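Local coordinates for protein beta-agarase (Persicobacter, PDB 6AII) that probably hydrolyses agarose as a GH16-family beta-agarase, yielding neoagarobiose, with a calcium-binding beta-sandwich catalytic domain, at residues A[76-81]-A[311-316]; A[103-108]-A[284-289]. All coordinates share one frame; numbering follows the deposited sequence.

Interaction 1 (A[76-81]-A[311-316]). With CA (calcium ion), chain B.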
loop_
_atom_site.group_PDB
_atom_site.type_symbol
_atom_site.label_atom_id
_atom_site.label_comp_id
_atom_site.label_asym_id
_atom_site.label_seq_id
_atom_site.Cartn_x
_atom_site.Cartn_y
_atom_site.Cartn_z
ATOM N N MET A 76 0.259 10.364 10.929
ATOM C CA MET A 76 0.061 11.055 9.654
ATOM C C MET A 76 -1.408 10.818 9.260
ATOM O O MET A 76 -1.925 9.685 9.456
ATOM C CB MET A 76 0.967 10.499 8.558
ATOM C CG MET A 76 0.657 11.046 7.206
ATOM S SD MET A 76 1.999 10.586 6.021
ATOM C CE MET A 76 3.250 11.705 6.386
ATOM N N ASN A 77 -2.058 11.836 8.758
ATOM C CA ASN A 77 -3.457 11.811 8.341
ATOM C C ASN A 77 -3.489 11.973 6.813
ATOM O O ASN A 77 -2.937 12.945 6.282
ATOM C CB ASN A 77 -4.231 12.988 8.932
ATOM C CG ASN A 77 -4.168 13.015 10.433
ATOM O OD1 ASN A 77 -4.653 12.061 11.011
ATOM N ND2 ASN A 77 -3.618 14.100 11.003
ATOM N N ILE A 78 -4.120 11.034 6.132
ATOM C CA ILE A 78 -4.314 11.084 4.680
ATOM C C ILE A 78 -5.828 11.198 4.476
ATOM O O ILE A 78 -6.572 10.238 4.685
ATOM C CB ILE A 78 -3.640 9.921 3.976
ATOM C CG1 ILE A 78 -2.162 9.806 4.350
ATOM C CG2 ILE A 78 -3.793 10.110 2.474
ATOM C CD1 ILE A 78 -1.459 8.608 3.770
ATOM N N VAL A 79 -6.276 12.422 4.137
ATOM C CA VAL A 79 -7.655 12.824 4.301
ATOM C C VAL A 79 -8.458 12.769 3.000
ATOM O O VAL A 79 -7.935 13.210 1.996
ATOM C CB VAL A 79 -7.748 14.233 4.896
ATOM C CG1 VAL A 79 -9.170 14.702 4.973
ATOM C CG2 VAL A 79 -7.021 14.233 6.252
ATOM N N ALA A 80 -9.646 12.215 3.067
ATOM C CA ALA A 80 -10.676 12.364 2.003
ATOM C C ALA A 80 -11.659 13.446 2.419
ATOM O O ALA A 80 -12.290 13.369 3.492
ATOM C CB ALA A 80 -11.376 11.060 1.685
ATOM N N SER A 81 -11.947 14.349 1.469
ATOM C CA SER A 81 -12.921 15.412 1.715
ATOM C C SER A 81 -13.602 15.768 0.387
ATOM O O SER A 81 -13.234 15.222 -0.657
ATOM C CB SER A 81 -12.238 16.600 2.324
ATOM O OG SER A 81 -11.214 17.114 1.490
ATOM N N HIS A 311 -13.162 9.198 7.284
ATOM C CA HIS A 311 -12.699 9.294 5.912
ATOM C C HIS A 311 -11.241 9.724 5.893
ATOM O O HIS A 311 -10.832 10.579 5.131
ATOM C CB HIS A 311 -13.645 10.221 5.132
ATOM C CG HIS A 311 -14.919 9.525 4.827
ATOM N ND1 HIS A 311 -15.877 9.236 5.783
ATOM C CD2 HIS A 311 -15.395 9.053 3.647
ATOM C CE1 HIS A 311 -16.835 8.522 5.200
ATOM N NE2 HIS A 311 -16.583 8.430 3.874
ATOM N N ILE A 312 -10.433 9.135 6.760
ATOM C CA ILE A 312 -9.026 9.455 6.926
ATOM C C ILE A 312 -8.289 8.127 7.103
ATOM O O ILE A 312 -8.638 7.341 8.018
ATOM C CB ILE A 312 -8.762 10.336 8.166
ATOM C CG1 ILE A 312 -9.649 11.586 8.169
ATOM C CG2 ILE A 312 -7.272 10.658 8.286
ATOM C CD1 ILE A 312 -9.438 12.462 9.382
ATOM N N MET A 313 -7.253 7.972 6.358
ATOM C CA MET A 313 -6.301 6.868 6.527
ATOM C C MET A 313 -5.193 7.388 7.451
ATOM O O MET A 313 -4.574 8.404 7.145
ATOM C CB MET A 313 -5.690 6.420 5.220
ATOM C CG MET A 313 -4.722 5.246 5.363
ATOM S SD MET A 313 -3.933 4.888 3.741
ATOM C CE MET A 313 -2.820 3.586 4.225
ATOM N N LYS A 314 -4.942 6.714 8.571
ATOM C CA LYS A 314 -4.006 7.224 9.582
ATOM C C LYS A 314 -2.759 6.323 9.591
ATOM O O LYS A 314 -2.891 5.079 9.440
ATOM C CB LYS A 314 -4.635 7.234 10.974
ATOM C CG LYS A 314 -5.826 8.136 11.057
ATOM C CD LYS A 314 -6.526 8.127 12.412
ATOM C CE LYS A 314 -7.731 9.033 12.381
ATOM N NZ LYS A 314 -8.503 8.894 13.634
ATOM N N VAL A 315 -1.598 6.926 9.756
ATOM C CA VAL A 315 -0.372 6.152 9.788
ATOM C C VAL A 315 0.310 6.470 11.133
ATOM O O VAL A 315 0.840 7.568 11.313
ATOM C CB VAL A 315 0.568 6.448 8.607
ATOM C CG1 VAL A 315 1.794 5.533 8.638
ATOM C CG2 VAL A 315 -0.160 6.335 7.255
ATOM N N ASP A 316 0.288 5.483 12.035
ATOM C CA ASP A 316 0.929 5.686 13.362
ATOM C C ASP A 316 2.434 5.718 13.214
ATOM O O ASP A 316 3.130 6.459 13.915
ATOM C CB ASP A 316 0.478 4.560 14.285
ATOM C CG ASP A 316 0.961 4.696 15.720
ATOM O OD1 ASP A 316 1.265 5.845 16.147
ATOM O OD2 ASP A 316 1.001 3.639 16.405
HETATM CA CA CA B . 2.755 7.627 16.262
HETATM O O HOH W 1 1.517 7.630 18.451
#
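Met76 and Val315 pair across two neighbouring antiparallel strands of a beta-sandwich, the jelly-roll fold of GH16 enzymes. Each residue gives its N-H to the other's carbonyl, Val315 N lying 2.8 Å from Met76 O. Ile78 and Met313 form the next hydrogen-bonded pair, and the ladder closes with Ala80 N reaching His311 O at 2.9 Å, almost straight at 162°. Between these pairs the Asn77-Lys314 and Val79-Ile312 positions are non-hydrogen-bonded; there Lys314 CA-H points at Met76 O, 3.2 Å from CA to O.

The side chains sort by face. Met76, Ile78, Met313 and Val315 are apolar because their face packs inward: Met313 touches Ile284 of the opposing sheet, and Met76 reaches Val108. On the other face, Val79 and Ile312 lie side by side, CG2 to CG2 at 4.1 Å. CG2 of Ile312, anti to its backbone N, also comes 3.9 Å from Asn77 CB. The polar end of Asn77 is turned to the adjoining strand 69-72, where ND2 bonds Ser70 and Ser72, while Lys314 runs extended to a salt bridge with Glu309.

Past Val315 the chain turns a corner and delivers Asp316 to the calcium site shared with Asp5, Asp30, Asn32 and Gly74. Asp316 grips the ion twice, through OD1 at 2.3 Å and its backbone O at 2.6 Å.

Interaction 2 (A[103-108]-A[284-289]); sequences TQMGCV and INIEAQ
The first torsions of Met105 and Ile286 set their side chains against each other. Met105 carries CG anti to its carbonyl carbon (chi1 -74°), whereas Ile286 holds CG1 between backbone N and carbonyl carbon (chi1 65°), which brings CG1 to 3.7 Å from Met105 CB. The two side chains cross obliquely, with Ile286 CD1 against Met105 CG. Beyond CG the methionine bends at chi3: SD rests 3.5 Å from Glu287 CA, and CE lies by the Glu287-Ala288 peptide, where the short side chain of Ala288 is a modest apolar neighbour. A long, flexible, apolar residue suits this place because it can follow the backbone at Glu287 and Ala288, past the last bond of the ladder. An alanine here would probably leave Ile286 CD1 and the backbone at Glu287 and Ala288 without the cover of CG, SD and CE, opening a gap beside Phe131.

The strands 97-110 and 280-287 run antiparallel, and the ladder covers one end of the contact. Val108 and Ile284 exchange two backbone bonds, with Val108 N 2.8 Å from Ile284 O. Gly106 O accepts a longer but nearly linear bond from Ile286 N, at 3.2 Å and 174°. Between them Cys107 and Asn285 form a close non-hydrogen-bonded pair, SG lying 3.7 Å from Asn285 CB.

Asn285, itself buried, supplies both donor and acceptor. Its ND2 bonds Glu287 OE1 at 3.0 Å and also sits above the carbonyl plane of Ile286, 3.1 Å from O; its OD1 accepts from Trp136 NE1. Glu287 OE2 in turn receives NE2 of Gln289. Held by one amide on each oxygen, the Glu287 carboxylate is probably restricted in its rotation, while the thioether of Met105 contributes packing without a polar bond across the contact.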
loop_
_atom_site.group_PDB
_atom_site.type_symbol
_atom_site.label_atom_id
_atom_site.label_comp_id
_atom_site.label_asym_id
_atom_site.label_seq_id
_atom_site.Cartn_x
_atom_site.Cartn_y
_atom_site.Cartn_z
ATOM N N THR A 103 -13.493 13.611 -5.153
ATOM C CA THR A 103 -13.099 13.527 -3.737
ATOM C C THR A 103 -11.667 14.020 -3.631
ATOM O O THR A 103 -10.747 13.441 -4.274
ATOM C CB THR A 103 -13.299 12.101 -3.198
ATOM O OG1 THR A 103 -14.596 11.610 -3.510
ATOM C CG2 THR A 103 -13.011 12.006 -1.698
ATOM N N GLN A 104 -11.399 15.057 -2.833
ATOM C CA GLN A 104 -10.086 15.524 -2.602
ATOM C C GLN A 104 -9.401 14.576 -1.623
ATOM O O GLN A 104 -10.084 14.151 -0.675
ATOM C CB GLN A 104 -10.072 16.959 -2.088
ATOM C CG GLN A 104 -10.575 17.984 -3.140
ATOM C CD GLN A 104 -12.068 17.991 -3.278
ATOM O OE1 GLN A 104 -12.836 18.095 -2.292
ATOM N NE2 GLN A 104 -12.554 17.841 -4.551
ATOM N N MET A 105 -8.182 14.222 -1.947
ATOM C CA MET A 105 -7.546 13.096 -1.243
ATOM C C MET A 105 -6.081 13.367 -1.073
ATOM O O MET A 105 -5.558 14.320 -1.594
ATOM C CB MET A 105 -7.780 11.804 -2.038
ATOM C CG MET A 105 -9.202 11.303 -1.917
ATOM S SD MET A 105 -9.476 9.802 -2.908
ATOM C CE MET A 105 -10.508 8.823 -1.859
ATOM N N GLY A 106 -5.379 12.532 -0.315
ATOM C CA GLY A 106 -3.963 12.746 -0.121
ATOM C C GLY A 106 -3.106 11.623 -0.657
ATOM O O GLY A 106 -3.543 10.445 -0.821
ATOM N N CYS A 107 -1.840 11.962 -0.908
ATOM C CA CYS A 107 -0.863 11.059 -1.430
ATOM C C CYS A 107 0.501 11.474 -0.875
ATOM O O CYS A 107 0.790 12.676 -0.866
ATOM C CB CYS A 107 -0.894 11.085 -2.957
ATOM S SG CYS A 107 0.271 9.968 -3.722
ATOM N N VAL A 108 1.270 10.503 -0.373
ATOM C CA VAL A 108 2.554 10.771 0.211
ATOM C C VAL A 108 3.624 9.931 -0.469
ATOM O O VAL A 108 3.407 8.720 -0.680
ATOM C CB VAL A 108 2.477 10.470 1.717
ATOM C CG1 VAL A 108 3.838 10.557 2.339
ATOM C CG2 VAL A 108 1.493 11.414 2.383
ATOM N N ILE A 284 2.343 6.084 0.192
ATOM C CA ILE A 284 1.128 5.803 0.994
ATOM C C ILE A 284 0.051 6.779 0.518
ATOM O O ILE A 284 0.260 7.978 0.474
ATOM C CB ILE A 284 1.358 5.959 2.491
ATOM C CG1 ILE A 284 2.575 5.137 2.916
ATOM C CG2 ILE A 284 0.073 5.552 3.208
ATOM C CD1 ILE A 284 2.728 5.044 4.416
ATOM N N ASN A 285 -1.076 6.234 0.092
ATOM C CA ASN A 285 -2.072 7.121 -0.461
ATOM C C ASN A 285 -3.469 6.516 -0.348
ATOM O O ASN A 285 -3.657 5.305 -0.086
ATOM C CB ASN A 285 -1.819 7.455 -1.943
ATOM C CG ASN A 285 -2.249 6.343 -2.885
ATOM O OD1 ASN A 285 -1.574 5.344 -3.021
ATOM N ND2 ASN A 285 -3.377 6.476 -3.558
ATOM N N ILE A 286 -4.449 7.384 -0.610
ATOM C CA ILE A 286 -5.818 6.957 -0.769
ATOM C C ILE A 286 -6.284 7.382 -2.170
ATOM O O ILE A 286 -5.711 8.299 -2.758
ATOM C CB ILE A 286 -6.763 7.511 0.306
ATOM C CG1 ILE A 286 -6.912 9.034 0.235
ATOM C CG2 ILE A 286 -6.292 7.007 1.697
ATOM C CD1 ILE A 286 -7.814 9.675 1.301
ATOM N N GLU A 287 -7.187 6.617 -2.739
ATOM C CA GLU A 287 -7.684 6.961 -4.055
ATOM C C GLU A 287 -9.056 6.353 -4.277
ATOM O O GLU A 287 -9.445 5.371 -3.661
ATOM C CB GLU A 287 -6.702 6.495 -5.118
ATOM C CG GLU A 287 -6.335 5.099 -5.125
ATOM C CD GLU A 287 -5.147 4.731 -6.076
ATOM O OE1 GLU A 287 -4.137 5.442 -6.234
ATOM O OE2 GLU A 287 -5.347 3.743 -6.772
ATOM N N ALA A 288 -9.723 6.936 -5.262
ATOM C CA ALA A 288 -11.018 6.438 -5.778
ATOM C C ALA A 288 -10.744 6.020 -7.207
ATOM O O ALA A 288 -10.678 6.913 -8.066
ATOM C CB ALA A 288 -12.082 7.463 -5.664
ATOM N N GLN A 289 -10.537 4.754 -7.471
ATOM C CA GLN A 289 -10.183 4.327 -8.815
ATOM C C GLN A 289 -11.450 4.317 -9.690
ATOM O O GLN A 289 -12.574 4.147 -9.200
ATOM C CB GLN A 289 -9.546 2.932 -8.785
ATOM C CG GLN A 289 -8.312 2.928 -7.881
ATOM C CD GLN A 289 -8.101 1.655 -7.082
ATOM O OE1 GLN A 289 -8.867 0.693 -7.166
ATOM N NE2 GLN A 289 -7.071 1.673 -6.266
#

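How the interactions relate
Interactions 1 and 2 lie in the two facing sheets of the sandwich, their centres about 9 Å apart. Along the chain the order is 76-81, 103-108, 284-289 and 311-316, so interaction 2 is nested inside the loop that interaction 1 closes. Apolar residues join the layers: Ile78 CD1 packs 3.5 Å from Ile284 CG2. A probable hydrogen bond from Ser81 N to Gln104 O, 2.8 Å long, also joins the two backbones directly. Chain segments distant in sequence are thus gathered into one buried core, whose strand 312-325 leads to the calcium site while strand 280-287 faces it from the other sheet.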